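Local coordinates for uncharacterized protein (Methanosarcina mazei, PDB 3R6A) that is of unknown function but belongs to the glyoxalase/bleomycin resistance protein/dioxygenase superfamily and assembles from two copies of one mixed alpha/beta chain, at residues B[10-15]-B[51-56]; B[68-73]-B[114-119]; B[88-93]-B[101-106]. All blocks are in the same frame, centred on the assembly; numbering follows the deposited sequence.

Contact 1 of 3, residues B[10-15]-B[51-56]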
ATOM      1  N   SER B  10       2.468  -2.307   0.905  1.00 13.90           N
ATOM      2  CA  SER B  10       2.217  -1.074   0.160  1.00 13.40           C
ATOM      3  C   SER B  10       3.377  -0.873  -0.807  1.00 16.12           C
ATOM      4  O   SER B  10       4.535  -1.083  -0.452  1.00 18.16           O
ATOM      5  CB  SER B  10       2.118   0.109   1.118  1.00 14.88           C
ATOM      6  OG  SER B  10       1.076  -0.110   2.053  1.00 15.41           O
ATOM      7  N   ARG B  11       3.057  -0.436  -2.019  1.00 13.98           N
ATOM      8  CA  ARG B  11       4.053  -0.262  -3.064  1.00 13.01           C
ATOM      9  C   ARG B  11       4.461   1.175  -3.344  1.00 13.30           C
ATOM     10  O   ARG B  11       3.614   2.049  -3.502  1.00 12.94           O
ATOM     11  CB  ARG B  11       3.524  -0.884  -4.357  1.00 14.57           C
ATOM     12  CG  ARG B  11       3.196  -2.369  -4.246  1.00 15.80           C
ATOM     13  CD  ARG B  11       2.149  -2.776  -5.283  1.00 16.33           C
ATOM     14  NE  ARG B  11       2.634  -2.709  -6.667  1.00 16.13           N
ATOM     15  CZ  ARG B  11       3.264  -3.701  -7.291  1.00 19.94           C
ATOM     16  NH1 ARG B  11       3.499  -4.846  -6.661  1.00 18.37           N
ATOM     17  NH2 ARG B  11       3.636  -3.562  -8.559  1.00 19.36           N
ATOM     18  N   LEU B  12       5.769   1.405  -3.400  1.00 12.47           N
ATOM     19  CA  LEU B  12       6.312   2.718  -3.715  1.00 13.94           C
ATOM     20  C   LEU B  12       7.225   2.508  -4.919  1.00 14.32           C
ATOM     21  O   LEU B  12       7.899   1.478  -5.029  1.00 14.60           O
ATOM     22  CB  LEU B  12       7.104   3.298  -2.536  1.00 13.82           C
ATOM     23  CG  LEU B  12       6.322   3.612  -1.258  1.00 14.58           C
ATOM     24  CD1 LEU B  12       7.226   4.342  -0.273  1.00 15.33           C
ATOM     25  CD2 LEU B  12       5.106   4.471  -1.583  1.00 17.21           C
ATOM     26  N   TYR B  13       7.236   3.487  -5.816  1.00 15.32           N
ATOM     27  CA  TYR B  13       8.022   3.423  -7.040  1.00 16.11           C
ATOM     28  C   TYR B  13       9.063   4.525  -7.056  1.00 17.50           C
ATOM     29  O   TYR B  13       8.733   5.704  -6.943  1.00 19.10           O
ATOM     30  CB  TYR B  13       7.080   3.564  -8.231  1.00 17.59           C
ATOM     31  CG  TYR B  13       5.877   2.667  -8.105  1.00 17.10           C
ATOM     32  CD1 TYR B  13       5.893   1.369  -8.610  1.00 17.14           C
ATOM     33  CD2 TYR B  13       4.736   3.096  -7.421  1.00 17.07           C
ATOM     34  CE1 TYR B  13       4.803   0.517  -8.437  1.00 18.55           C
ATOM     35  CE2 TYR B  13       3.646   2.253  -7.243  1.00 18.13           C
ATOM     36  CZ  TYR B  13       3.686   0.966  -7.752  1.00 17.77           C
ATOM     37  OH  TYR B  13       2.610   0.131  -7.574  1.00 17.86           O
ATOM     38  N   VAL B  14      10.323   4.128  -7.206  1.00 17.06           N
ATOM     39  CA  VAL B  14      11.427   5.075  -7.205  1.00 17.18           C
ATOM     40  C   VAL B  14      12.400   4.808  -8.349  1.00 18.51           C
ATOM     41  O   VAL B  14      12.393   3.734  -8.949  1.00 17.41           O
ATOM     42  CB  VAL B  14      12.188   5.008  -5.862  1.00 18.06           C
ATOM     43  CG1 VAL B  14      11.233   5.329  -4.711  1.00 17.38           C
ATOM     44  CG2 VAL B  14      12.806   3.623  -5.676  1.00 16.43           C
ATOM     45  N   ALA B  15      13.243   5.793  -8.639  1.00 20.58           N
ATOM     46  CA  ALA B  15      14.216   5.668  -9.715  1.00 22.46           C
ATOM     47  C   ALA B  15      15.380   4.767  -9.316  1.00 25.04           C
ATOM     48  O   ALA B  15      15.844   3.949 -10.112  1.00 25.69           O
ATOM     49  CB  ALA B  15      14.733   7.047 -10.103  1.00 22.36           C
ATOM     50  N   ILE B  51       6.649  -2.133   3.377  1.00 13.74           N
ATOM     51  CA  ILE B  51       6.714  -1.360   2.149  1.00 13.50           C
ATOM     52  C   ILE B  51       7.554  -2.093   1.111  1.00 14.85           C
ATOM     53  O   ILE B  51       8.638  -2.571   1.416  1.00 12.59           O
ATOM     54  CB  ILE B  51       7.369   0.009   2.386  1.00 15.77           C
ATOM     55  CG1 ILE B  51       6.482   0.861   3.292  1.00 15.33           C
ATOM     56  CG2 ILE B  51       7.595   0.717   1.054  1.00 17.42           C
ATOM     57  CD1 ILE B  51       7.088   2.188   3.639  1.00 19.82           C
ATOM     58  N   LEU B  52       7.041  -2.178  -0.111  1.00 13.32           N
ATOM     59  CA  LEU B  52       7.772  -2.803  -1.200  1.00 14.11           C
ATOM     60  C   LEU B  52       8.267  -1.655  -2.059  1.00 14.50           C
ATOM     61  O   LEU B  52       7.462  -0.885  -2.590  1.00 14.74           O
ATOM     62  CB  LEU B  52       6.864  -3.704  -2.050  1.00 14.80           C
ATOM     63  CG  LEU B  52       6.490  -5.094  -1.536  1.00 18.48           C
ATOM     64  CD1 LEU B  52       5.542  -5.764  -2.529  1.00 20.85           C
ATOM     65  CD2 LEU B  52       7.750  -5.934  -1.367  1.00 20.13           C
ATOM     66  N   LEU B  53       9.586  -1.522  -2.168  1.00 13.42           N
ATOM     67  CA  LEU B  53      10.188  -0.479  -2.988  1.00 14.90           C
ATOM     68  C   LEU B  53      10.544  -1.082  -4.342  1.00 16.12           C
ATOM     69  O   LEU B  53      11.327  -2.033  -4.422  1.00 14.34           O
ATOM     70  CB  LEU B  53      11.455   0.070  -2.324  1.00 16.83           C
ATOM     71  CG  LEU B  53      11.295   0.943  -1.084  1.00 20.64           C
ATOM     72  CD1 LEU B  53      12.677   1.267  -0.514  1.00 23.04           C
ATOM     73  CD2 LEU B  53      10.553   2.230  -1.446  1.00 23.05           C
ATOM     74  N   ILE B  54       9.955  -0.531  -5.400  1.00 14.38           N
ATOM     75  CA  ILE B  54      10.193  -0.997  -6.762  1.00 15.37           C
ATOM     76  C   ILE B  54      10.954   0.114  -7.480  1.00 15.25           C
ATOM     77  O   ILE B  54      10.445   1.226  -7.613  1.00 14.50           O
ATOM     78  CB  ILE B  54       8.852  -1.265  -7.469  1.00 17.01           C
ATOM     79  CG1 ILE B  54       8.031  -2.252  -6.632  1.00 19.82           C
ATOM     80  CG2 ILE B  54       9.093  -1.811  -8.873  1.00 17.96           C
ATOM     81  CD1 ILE B  54       6.626  -2.466  -7.132  1.00 21.10           C
ATOM     82  N   ALA B  55      12.174  -0.185  -7.929  1.00 15.42           N
ATOM     83  CA  ALA B  55      13.009   0.813  -8.589  1.00 16.77           C
ATOM     84  C   ALA B  55      13.303   0.513 -10.050  1.00 16.50           C
ATOM     85  O   ALA B  55      13.485  -0.638 -10.439  1.00 17.51           O
ATOM     86  CB  ALA B  55      14.323   0.972  -7.822  1.00 16.67           C
ATOM     87  N   GLY B  56      13.354   1.572 -10.851  1.00 19.23           N
ATOM     88  CA  GLY B  56      13.632   1.429 -12.268  1.00 21.85           C
ATOM     89  C   GLY B  56      13.288   2.710 -13.004  1.00 22.79           C
ATOM     90  O   GLY B  56      12.813   3.670 -12.397  1.00 22.94           O
TER
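Ser10 to Val14 pair in parallel register with Ile51 to Ala55, their strand axes approaching to 4.7 Å at 26°, and alternate N-H and C=O groups of the two backbones bind each other from Ser10 O to Gly56 N. The first of these bonds, Leu52 N to Ser10 O, is nearly straight at 175°; the last, Gly56 N to Val14 O, is more bent. In the beta-alpha-beta-beta-beta module of the glyoxalase/bleomycin resistance fold, this is the pairing of the first strand with the last.

On the face that carries Arg11, Tyr13, Leu52 and Ile54, one methyl group serves two partners. The extended second torsion of Ile54 carries CD1 out over one face of the Arg11 guanidinium, toward its rim, 3.5 Å from NH2. The same CD1 reaches Tyr13 CE1 at 3.7 Å, the ring running alongside the isoleucine and pointing the same way. Arg11 NE donates to Tyr13 OH over 3.0 Å, with the hydroxyl 14° out of the guanidinium plane. The other nitrogens are held from outside: NH1 by a salt bridge to Glu114 and a hydrogen bond with Thr70, NH2 by a hydrogen bond to Phe64 O.

The other face is aliphatic around Leu12. Its CB meets Leu53 CD2 at 3.8 Å, and CD1 touches Ile51 CG2 as the two side chains cross obliquely. Farther along, Val14 CG2 rests 3.7 Å from Ala55 CB. Helix 17-27 covers part of this face, with Leu17 and Leu21 on Leu53, while Ile8 of the second subunit packs on Ile51.

The worked example thus shows a buried arginine whose three nitrogens each have a polar partner while a methyl covers one flat face, consistent with a positive charge that the Glu114 carboxylate would probably favour.

Contact 2 of 3, residues B[68-73]-B[114-119]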
ATOM      1  N   GLN B  68      -2.277  -1.927  -7.290  1.00 19.35           N
ATOM      2  CA  GLN B  68      -2.534  -1.133  -6.087  1.00 20.06           C
ATOM      3  C   GLN B  68      -1.734  -1.560  -4.857  1.00 18.72           C
ATOM      4  O   GLN B  68      -1.236  -0.719  -4.101  1.00 19.67           O
ATOM      5  CB  GLN B  68      -4.028  -1.184  -5.742  1.00 24.47           C
ATOM      6  CG  GLN B  68      -4.967  -0.856  -6.899  1.00 30.27           C
ATOM      7  CD  GLN B  68      -4.774   0.546  -7.420  1.00 34.09           C
ATOM      8  OE1 GLN B  68      -4.832   1.514  -6.662  1.00 38.81           O
ATOM      9  NE2 GLN B  68      -4.549   0.667  -8.723  1.00 35.83           N
ATOM     10  N   ALA B  69      -1.624  -2.866  -4.648  1.00 16.17           N
ATOM     11  CA  ALA B  69      -0.912  -3.392  -3.489  1.00 15.03           C
ATOM     12  C   ALA B  69      -0.579  -4.859  -3.682  1.00 15.35           C
ATOM     13  O   ALA B  69      -1.033  -5.489  -4.634  1.00 15.13           O
ATOM     14  CB  ALA B  69      -1.761  -3.219  -2.237  1.00 14.29           C
ATOM     15  N   THR B  70       0.220  -5.394  -2.767  1.00 13.64           N
ATOM     16  CA  THR B  70       0.630  -6.790  -2.822  1.00 13.64           C
ATOM     17  C   THR B  70       0.196  -7.497  -1.544  1.00 14.03           C
ATOM     18  O   THR B  70       0.445  -7.015  -0.437  1.00 13.06           O
ATOM     19  CB  THR B  70       2.158  -6.886  -2.988  1.00 13.03           C
ATOM     20  OG1 THR B  70       2.518  -6.370  -4.275  1.00 14.07           O
ATOM     21  CG2 THR B  70       2.641  -8.324  -2.856  1.00 13.45           C
ATOM     22  N   PHE B  71      -0.482  -8.628  -1.709  1.00 12.73           N
ATOM     23  CA  PHE B  71      -0.947  -9.413  -0.576  1.00 13.11           C
ATOM     24  C   PHE B  71      -0.105 -10.669  -0.473  1.00 12.78           C
ATOM     25  O   PHE B  71      -0.107 -11.490  -1.389  1.00 13.65           O
ATOM     26  CB  PHE B  71      -2.406  -9.860  -0.754  1.00 12.02           C
ATOM     27  CG  PHE B  71      -3.424  -8.753  -0.690  1.00 13.23           C
ATOM     28  CD1 PHE B  71      -3.051  -7.424  -0.520  1.00 13.81           C
ATOM     29  CD2 PHE B  71      -4.781  -9.058  -0.811  1.00 14.14           C
ATOM     30  CE1 PHE B  71      -4.013  -6.415  -0.477  1.00 13.70           C
ATOM     31  CE2 PHE B  71      -5.748  -8.057  -0.770  1.00 15.37           C
ATOM     32  CZ  PHE B  71      -5.361  -6.733  -0.601  1.00 14.28           C
ATOM     33  N   LEU B  72       0.627 -10.813   0.628  1.00 13.66           N
ATOM     34  CA  LEU B  72       1.418 -12.019   0.859  1.00 15.77           C
ATOM     35  C   LEU B  72       0.422 -12.977   1.511  1.00 16.59           C
ATOM     36  O   LEU B  72      -0.190 -12.642   2.530  1.00 16.82           O
ATOM     37  CB  LEU B  72       2.585 -11.718   1.807  1.00 16.20           C
ATOM     38  CG  LEU B  72       3.491 -12.870   2.249  1.00 20.18           C
ATOM     39  CD1 LEU B  72       4.096 -13.583   1.042  1.00 21.82           C
ATOM     40  CD2 LEU B  72       4.589 -12.306   3.139  1.00 21.01           C
ATOM     41  N   VAL B  73       0.240 -14.152   0.916  1.00 15.49           N
ATOM     42  CA  VAL B  73      -0.724 -15.118   1.428  1.00 16.97           C
ATOM     43  C   VAL B  73      -0.131 -16.497   1.686  1.00 19.76           C
ATOM     44  O   VAL B  73       0.953 -16.821   1.206  1.00 19.79           O
ATOM     45  CB  VAL B  73      -1.919 -15.271   0.446  1.00 15.60           C
ATOM     46  CG1 VAL B  73      -2.544 -13.911   0.179  1.00 13.62           C
ATOM     47  CG2 VAL B  73      -1.448 -15.885  -0.867  1.00 16.71           C
ATOM     48  N   GLU B 114      -1.632  -7.856  -6.468  1.00 12.54           N
ATOM     49  CA  GLU B 114      -0.690  -8.937  -6.715  1.00 14.05           C
ATOM     50  C   GLU B 114      -0.719  -9.845  -5.490  1.00 14.39           C
ATOM     51  O   GLU B 114      -0.514  -9.382  -4.366  1.00 15.47           O
ATOM     52  CB  GLU B 114       0.730  -8.406  -6.915  1.00 15.19           C
ATOM     53  CG  GLU B 114       1.763  -9.514  -7.002  1.00 18.05           C
ATOM     54  CD  GLU B 114       3.182  -8.991  -7.027  1.00 23.04           C
ATOM     55  OE1 GLU B 114       3.467  -8.020  -6.292  1.00 19.12           O
ATOM     56  OE2 GLU B 114       4.010  -9.561  -7.771  1.00 24.34           O
ATOM     57  N   TYR B 115      -1.010 -11.122  -5.705  1.00 12.14           N
ATOM     58  CA  TYR B 115      -1.037 -12.099  -4.618  1.00 12.18           C
ATOM     59  C   TYR B 115       0.255 -12.903  -4.703  1.00 11.69           C
ATOM     60  O   TYR B 115       0.600 -13.438  -5.758  1.00 12.66           O
ATOM     61  CB  TYR B 115      -2.242 -13.032  -4.764  1.00 12.06           C
ATOM     62  CG  TYR B 115      -3.555 -12.375  -4.416  1.00 12.92           C
ATOM     63  CD1 TYR B 115      -4.173 -12.615  -3.189  1.00 13.32           C
ATOM     64  CD2 TYR B 115      -4.186 -11.511  -5.313  1.00 13.05           C
ATOM     65  CE1 TYR B 115      -5.386 -12.019  -2.864  1.00 12.06           C
ATOM     66  CE2 TYR B 115      -5.399 -10.906  -4.995  1.00 12.65           C
ATOM     67  CZ  TYR B 115      -5.995 -11.169  -3.770  1.00 12.96           C
ATOM     68  OH  TYR B 115      -7.218 -10.614  -3.462  1.00 13.47           O
ATOM     69  N   VAL B 116       0.971 -12.992  -3.588  1.00 12.97           N
ATOM     70  CA  VAL B 116       2.236 -13.712  -3.576  1.00 15.04           C
ATOM     71  C   VAL B 116       2.278 -14.787  -2.505  1.00 16.22           C
ATOM     72  O   VAL B 116       1.763 -14.602  -1.404  1.00 15.79           O
ATOM     73  CB  VAL B 116       3.406 -12.738  -3.334  1.00 16.51           C
ATOM     74  CG1 VAL B 116       4.729 -13.493  -3.355  1.00 21.73           C
ATOM     75  CG2 VAL B 116       3.393 -11.642  -4.387  1.00 19.00           C
ATOM     76  N   GLU B 117       2.900 -15.910  -2.841  1.00 17.76           N
ATOM     77  CA  GLU B 117       3.056 -17.022  -1.917  1.00 21.16           C
ATOM     78  C   GLU B 117       4.552 -17.302  -1.870  1.00 23.02           C
ATOM     79  O   GLU B 117       5.169 -17.557  -2.899  1.00 21.57           O
ATOM     80  CB  GLU B 117       2.313 -18.253  -2.440  1.00 24.29           C
ATOM     81  CG  GLU B 117       2.331 -19.444  -1.496  1.00 30.50           C
ATOM     82  CD  GLU B 117       1.713 -20.682  -2.118  1.00 33.51           C
ATOM     83  OE1 GLU B 117       0.513 -20.646  -2.463  1.00 33.09           O
ATOM     84  OE2 GLU B 117       2.433 -21.692  -2.270  1.00 37.26           O
ATOM     85  N   HIS B 118       5.139 -17.231  -0.681  1.00 24.73           N
ATOM     86  CA  HIS B 118       6.565 -17.480  -0.527  1.00 28.51           C
ATOM     87  C   HIS B 118       6.837 -18.953  -0.243  1.00 31.34           C
ATOM     88  O   HIS B 118       6.117 -19.593   0.526  1.00 32.20           O
ATOM     89  CB  HIS B 118       7.128 -16.619   0.609  1.00 28.44           C
ATOM     90  CG  HIS B 118       7.306 -15.176   0.248  1.00 28.97           C
ATOM     91  ND1 HIS B 118       7.494 -14.193   1.195  1.00 30.12           N
ATOM     92  CD2 HIS B 118       7.358 -14.557  -0.955  1.00 28.32           C
ATOM     93  CE1 HIS B 118       7.654 -13.028   0.591  1.00 29.24           C
ATOM     94  NE2 HIS B 118       7.576 -13.221  -0.713  1.00 30.60           N
ATOM     95  N   SER B 119       7.869 -19.493  -0.879  1.00 34.33           N
ATOM     96  CA  SER B 119       8.235 -20.888  -0.669  1.00 36.66           C
ATOM     97  C   SER B 119       9.055 -20.969   0.614  1.00 37.94           C
ATOM     98  O   SER B 119       9.165 -19.986   1.346  1.00 38.83           O
ATOM     99  CB  SER B 119       9.049 -21.407  -1.856  1.00 36.76           C
ATOM    100  OG  SER B 119      10.202 -20.613  -2.070  1.00 39.34           O
TER
HETATM  101  O   HOH W   1       3.551 -17.163   1.585  1.00 29.47           O
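Phe71 and Tyr115 form the tightly packed half of this contact, an edge-to-face pair in which the edge of Phe71 is turned toward the face of Tyr115. The centroids lie 5.3 Å apart with planes at 74°, and the closest atoms are Phe71 CD2 and Tyr115 CE1. Val73 CG1 comes to the edge of the tyrosine ring, near its plane, at CD1. Helix 76-84 and the second subunit both pack on the pair, the helix with Leu76 and Leu83 on the tyrosine, the second subunit with its Ile51 on Phe71; Tyr115 OH is bound to His107.

Beneath the rings, strands 69-73 and 114-118 run parallel, joined by alternating backbone bonds from Ala69 O to Val116 O. Val73 N to Val116 O, at 2.8 Å and 174°, ends the series. The pairing again joins the first and last strands of a beta-alpha-beta-beta-beta module, the second in the chain.

The face of Thr70, Leu72, Glu114 and Val116 is more polar. Thr70 OG1 donates over 2.8 Å to Glu114 OE1, which accepts with its anti lone pair, the one away from the other carboxylate oxygen. Glu114 CG is anti to the backbone N (chi1 173°) and the chain continues extended, side by side with the threonine. Thr70 CG2 also touches Val116 CG2 at 3.7 Å.

Toward the looser C-terminal end, Leu72 and His118 are partly exposed. Leu72 CD1 sits over the centre of the imidazole, 3.5 Å from its centroid, in a CH-pi contact; the two side chains cross at about a right angle. Here direct strand pairing yields to water, which donates to Val73 O at 2.6 Å and accepts from His118 N.

The contact therefore grades from aromatic packing to solvent-mediated pairing, while Thr70, with Arg11 nearby, probably stabilises the Glu114 carboxylate as an anion.

Contact 3 of 3, residues B[88-93]-B[101-106]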
ATOM      1  N   ALA B  88     -13.963 -11.776  -9.366  1.00 24.38           N
ATOM      2  CA  ALA B  88     -12.613 -11.322  -9.688  1.00 24.65           C
ATOM      3  C   ALA B  88     -12.060 -12.046 -10.912  1.00 25.73           C
ATOM      4  O   ALA B  88     -12.444 -13.184 -11.202  1.00 27.06           O
ATOM      5  CB  ALA B  88     -11.693 -11.539  -8.495  1.00 21.62           C
ATOM      6  N   GLU B  89     -11.160 -11.378 -11.628  1.00 25.05           N
ATOM      7  CA  GLU B  89     -10.536 -11.947 -12.818  1.00 24.61           C
ATOM      8  C   GLU B  89      -9.049 -12.174 -12.570  1.00 23.28           C
ATOM      9  O   GLU B  89      -8.341 -11.253 -12.160  1.00 19.56           O
ATOM     10  CB  GLU B  89     -10.695 -10.991 -14.003  1.00 27.73           C
ATOM     11  CG  GLU B  89     -12.136 -10.667 -14.371  1.00 33.90           C
ATOM     12  CD  GLU B  89     -12.767 -11.722 -15.256  1.00 36.74           C
ATOM     13  OE1 GLU B  89     -12.754 -12.914 -14.880  1.00 40.34           O
ATOM     14  OE2 GLU B  89     -13.279 -11.357 -16.334  1.00 40.63           O
ATOM     15  N   ILE B  90      -8.576 -13.394 -12.804  1.00 19.46           N
ATOM     16  CA  ILE B  90      -7.155 -13.682 -12.629  1.00 20.88           C
ATOM     17  C   ILE B  90      -6.518 -13.277 -13.951  1.00 21.24           C
ATOM     18  O   ILE B  90      -6.731 -13.941 -14.968  1.00 20.54           O
ATOM     19  CB  ILE B  90      -6.903 -15.180 -12.386  1.00 21.44           C
ATOM     20  CG1 ILE B  90      -7.807 -15.686 -11.260  1.00 24.19           C
ATOM     21  CG2 ILE B  90      -5.436 -15.410 -12.051  1.00 21.77           C
ATOM     22  CD1 ILE B  90      -7.605 -14.983  -9.935  1.00 24.19           C
ATOM     23  N   ILE B  91      -5.744 -12.193 -13.948  1.00 20.30           N
ATOM     24  CA  ILE B  91      -5.134 -11.711 -15.181  1.00 21.32           C
ATOM     25  C   ILE B  91      -3.689 -12.128 -15.459  1.00 21.55           C
ATOM     26  O   ILE B  91      -3.203 -11.962 -16.580  1.00 22.86           O
ATOM     27  CB  ILE B  91      -5.254 -10.170 -15.281  1.00 22.96           C
ATOM     28  CG1 ILE B  91      -4.536  -9.506 -14.112  1.00 24.02           C
ATOM     29  CG2 ILE B  91      -6.733  -9.764 -15.274  1.00 23.76           C
ATOM     30  CD1 ILE B  91      -4.662  -7.996 -14.108  1.00 26.43           C
ATOM     31  N   ARG B  92      -3.003 -12.670 -14.454  1.00 19.95           N
ATOM     32  CA  ARG B  92      -1.623 -13.136 -14.615  1.00 21.86           C
ATOM     33  C   ARG B  92      -1.362 -14.270 -13.640  1.00 19.99           C
ATOM     34  O   ARG B  92      -1.686 -14.151 -12.467  1.00 17.38           O
ATOM     35  CB  ARG B  92      -0.609 -12.034 -14.307  1.00 26.54           C
ATOM     36  CG  ARG B  92      -0.539 -10.897 -15.287  1.00 32.15           C
ATOM     37  CD  ARG B  92       0.666 -10.030 -14.955  1.00 36.55           C
ATOM     38  NE  ARG B  92       1.918 -10.782 -15.046  1.00 40.66           N
ATOM     39  CZ  ARG B  92       2.380 -11.338 -16.163  1.00 42.84           C
ATOM     40  NH1 ARG B  92       1.697 -11.231 -17.295  1.00 44.59           N
ATOM     41  NH2 ARG B  92       3.532 -11.997 -16.153  1.00 45.38           N
ATOM     42  N   GLY B  93      -0.770 -15.359 -14.123  1.00 20.31           N
ATOM     43  CA  GLY B  93      -0.469 -16.479 -13.247  1.00 19.65           C
ATOM     44  C   GLY B  93      -1.674 -17.307 -12.846  1.00 21.61           C
ATOM     45  O   GLY B  93      -2.740 -17.192 -13.463  1.00 20.18           O
ATOM     46  N   ARG B 101       5.463 -18.290  -5.777  1.00 16.81           N
ATOM     47  CA  ARG B 101       4.485 -18.194  -6.862  1.00 18.20           C
ATOM     48  C   ARG B 101       3.684 -16.911  -6.712  1.00 17.86           C
ATOM     49  O   ARG B 101       3.395 -16.490  -5.598  1.00 18.55           O
ATOM     50  CB  ARG B 101       3.509 -19.371  -6.817  1.00 19.36           C
ATOM     51  CG  ARG B 101       4.123 -20.737  -7.016  1.00 25.68           C
ATOM     52  CD  ARG B 101       3.134 -21.808  -6.571  1.00 30.11           C
ATOM     53  NE  ARG B 101       1.904 -21.793  -7.359  1.00 33.42           N
ATOM     54  CZ  ARG B 101       0.706 -22.113  -6.877  1.00 33.88           C
ATOM     55  NH1 ARG B 101       0.571 -22.466  -5.607  1.00 36.14           N
ATOM     56  NH2 ARG B 101      -0.357 -22.090  -7.666  1.00 35.39           N
ATOM     57  N   ASN B 102       3.324 -16.290  -7.830  1.00 16.00           N
ATOM     58  CA  ASN B 102       2.528 -15.066  -7.769  1.00 17.99           C
ATOM     59  C   ASN B 102       1.422 -15.118  -8.809  1.00 17.30           C
ATOM     60  O   ASN B 102       1.419 -15.975  -9.691  1.00 17.13           O
ATOM     61  CB  ASN B 102       3.350 -13.808  -8.084  1.00 20.20           C
ATOM     62  CG  ASN B 102       4.674 -13.746  -7.352  1.00 26.99           C
ATOM     63  OD1 ASN B 102       4.799 -14.183  -6.212  1.00 28.20           O
ATOM     64  ND2 ASN B 102       5.673 -13.163  -8.012  1.00 28.26           N
HETATM   65  N   MSE B 103       0.486 -14.185  -8.679  1.00 16.03           N
HETATM   66  CA  MSE B 103      -0.608 -14.019  -9.630  1.00 15.59           C
HETATM   67  C   MSE B 103      -1.110 -12.598  -9.443  1.00 15.84           C
HETATM   68  O   MSE B 103      -0.992 -12.024  -8.357  1.00 16.35           O
HETATM   69  CB  MSE B 103      -1.744 -15.021  -9.396  1.00 15.42           C
HETATM   70  CG  MSE B 103      -2.499 -14.863  -8.095  1.00 17.60           C
HETATM   71 SE   MSE B 103      -3.985 -16.117  -8.017  1.00 26.06          SE
HETATM   72  CE  MSE B 103      -4.720 -15.581  -6.305  1.00 19.15           C
ATOM     73  N   THR B 104      -1.634 -12.016 -10.510  1.00 14.53           N
ATOM     74  CA  THR B 104      -2.162 -10.661 -10.445  1.00 14.61           C
ATOM     75  C   THR B 104      -3.647 -10.788 -10.710  1.00 13.03           C
ATOM     76  O   THR B 104      -4.068 -11.509 -11.612  1.00 14.70           O
ATOM     77  CB  THR B 104      -1.481  -9.750 -11.475  1.00 16.58           C
ATOM     78  OG1 THR B 104      -0.085  -9.653 -11.157  1.00 18.01           O
ATOM     79  CG2 THR B 104      -2.089  -8.348 -11.435  1.00 15.29           C
ATOM     80  N   VAL B 105      -4.440 -10.088  -9.913  1.00 12.19           N
ATOM     81  CA  VAL B 105      -5.884 -10.201 -10.007  1.00 14.16           C
ATOM     82  C   VAL B 105      -6.608  -8.874 -10.091  1.00 14.07           C
ATOM     83  O   VAL B 105      -6.228  -7.913  -9.433  1.00 14.54           O
ATOM     84  CB  VAL B 105      -6.420 -10.945  -8.761  1.00 14.44           C
ATOM     85  CG1 VAL B 105      -7.939 -11.059  -8.813  1.00 15.83           C
ATOM     86  CG2 VAL B 105      -5.770 -12.316  -8.656  1.00 14.42           C
ATOM     87  N   ARG B 106      -7.659  -8.827 -10.907  1.00 13.49           N
ATOM     88  CA  ARG B 106      -8.471  -7.625 -11.002  1.00 14.34           C
ATOM     89  C   ARG B 106      -9.752  -7.922 -10.236  1.00 15.12           C
ATOM     90  O   ARG B 106     -10.566  -8.744 -10.661  1.00 16.56           O
ATOM     91  CB  ARG B 106      -8.818  -7.273 -12.458  1.00 14.60           C
ATOM     92  CG  ARG B 106      -9.681  -6.007 -12.576  1.00 16.73           C
ATOM     93  CD  ARG B 106     -10.055  -5.703 -14.027  1.00 16.93           C
ATOM     94  NE  ARG B 106     -10.748  -4.418 -14.174  1.00 20.13           N
ATOM     95  CZ  ARG B 106     -12.031  -4.207 -13.892  1.00 19.48           C
ATOM     96  NH1 ARG B 106     -12.798  -5.190 -13.443  1.00 23.48           N
ATOM     97  NH2 ARG B 106     -12.550  -2.998 -14.056  1.00 24.23           N
TER
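Thr104 O takes two backbone donors from across the hairpin, Ile91 N at 3.0 Å and Arg92 N at 3.2 Å, which marks a classic beta bulge. Both bonds are well bent, as two successive residues share one acceptor. Thr104 N returns a bond to Arg92 O, and on the other side of the bulge Glu89 and Arg106 form a regular antiparallel hydrogen-bonded pair, Glu89 N to Arg106 O being nearly straight at 174°.

Among the apolar contacts, Ile90 CD1 presses against Val105 CG2 at 3.5 Å, tighter than usual for two carbons, and Ala88 CB meets Val105 CG1 at 3.8 Å; Leu83 of helix 76-84 covers Ala88 and the selenomethionine at Met103. Around Thr104 the contacts are more exposed. Ile91 CD1 touches Thr104 CG2, and Arg92 runs alongside the threonine, pointing the same way, CB to CB at 3.7 Å.

A carbon-to-carbonyl approach stands apart from these. Ile91 CG1, placed between the backbone N and the carbonyl carbon (chi1 61°), lies 3.2 Å from Thr104 O, the oxygen that already takes the two N-H groups.

Gly93 follows with positive phi, its backbone close to that of Met103. The chemistry implies that the extra residue is absorbed at a single carbonyl: Thr104 O satisfies both N-H groups, and pairing resumes one residue out of step.

In the fold
From the N terminus, strand 5-14 runs through the sheet, and contact 1 closes the first loop when strand 51-55 returns beside it, after helix 17-27 and strand 44-48. Only then does contact 2 open, at strand 69-73, the other neighbour of strand 5-14. It closes last, at strand 112-118, and the hairpin of contact 3 forms wholly within that span. Contacts 1 and 2 touch through Arg11, while backbone bonds such as Tyr115 N to Met103 O join contact 2 to contact 3. Contacts 1 and 3 do not touch, their centres about 20 Å apart on opposite sides of the chain's centre. Contacts 1 and 2 also meet the second subunit.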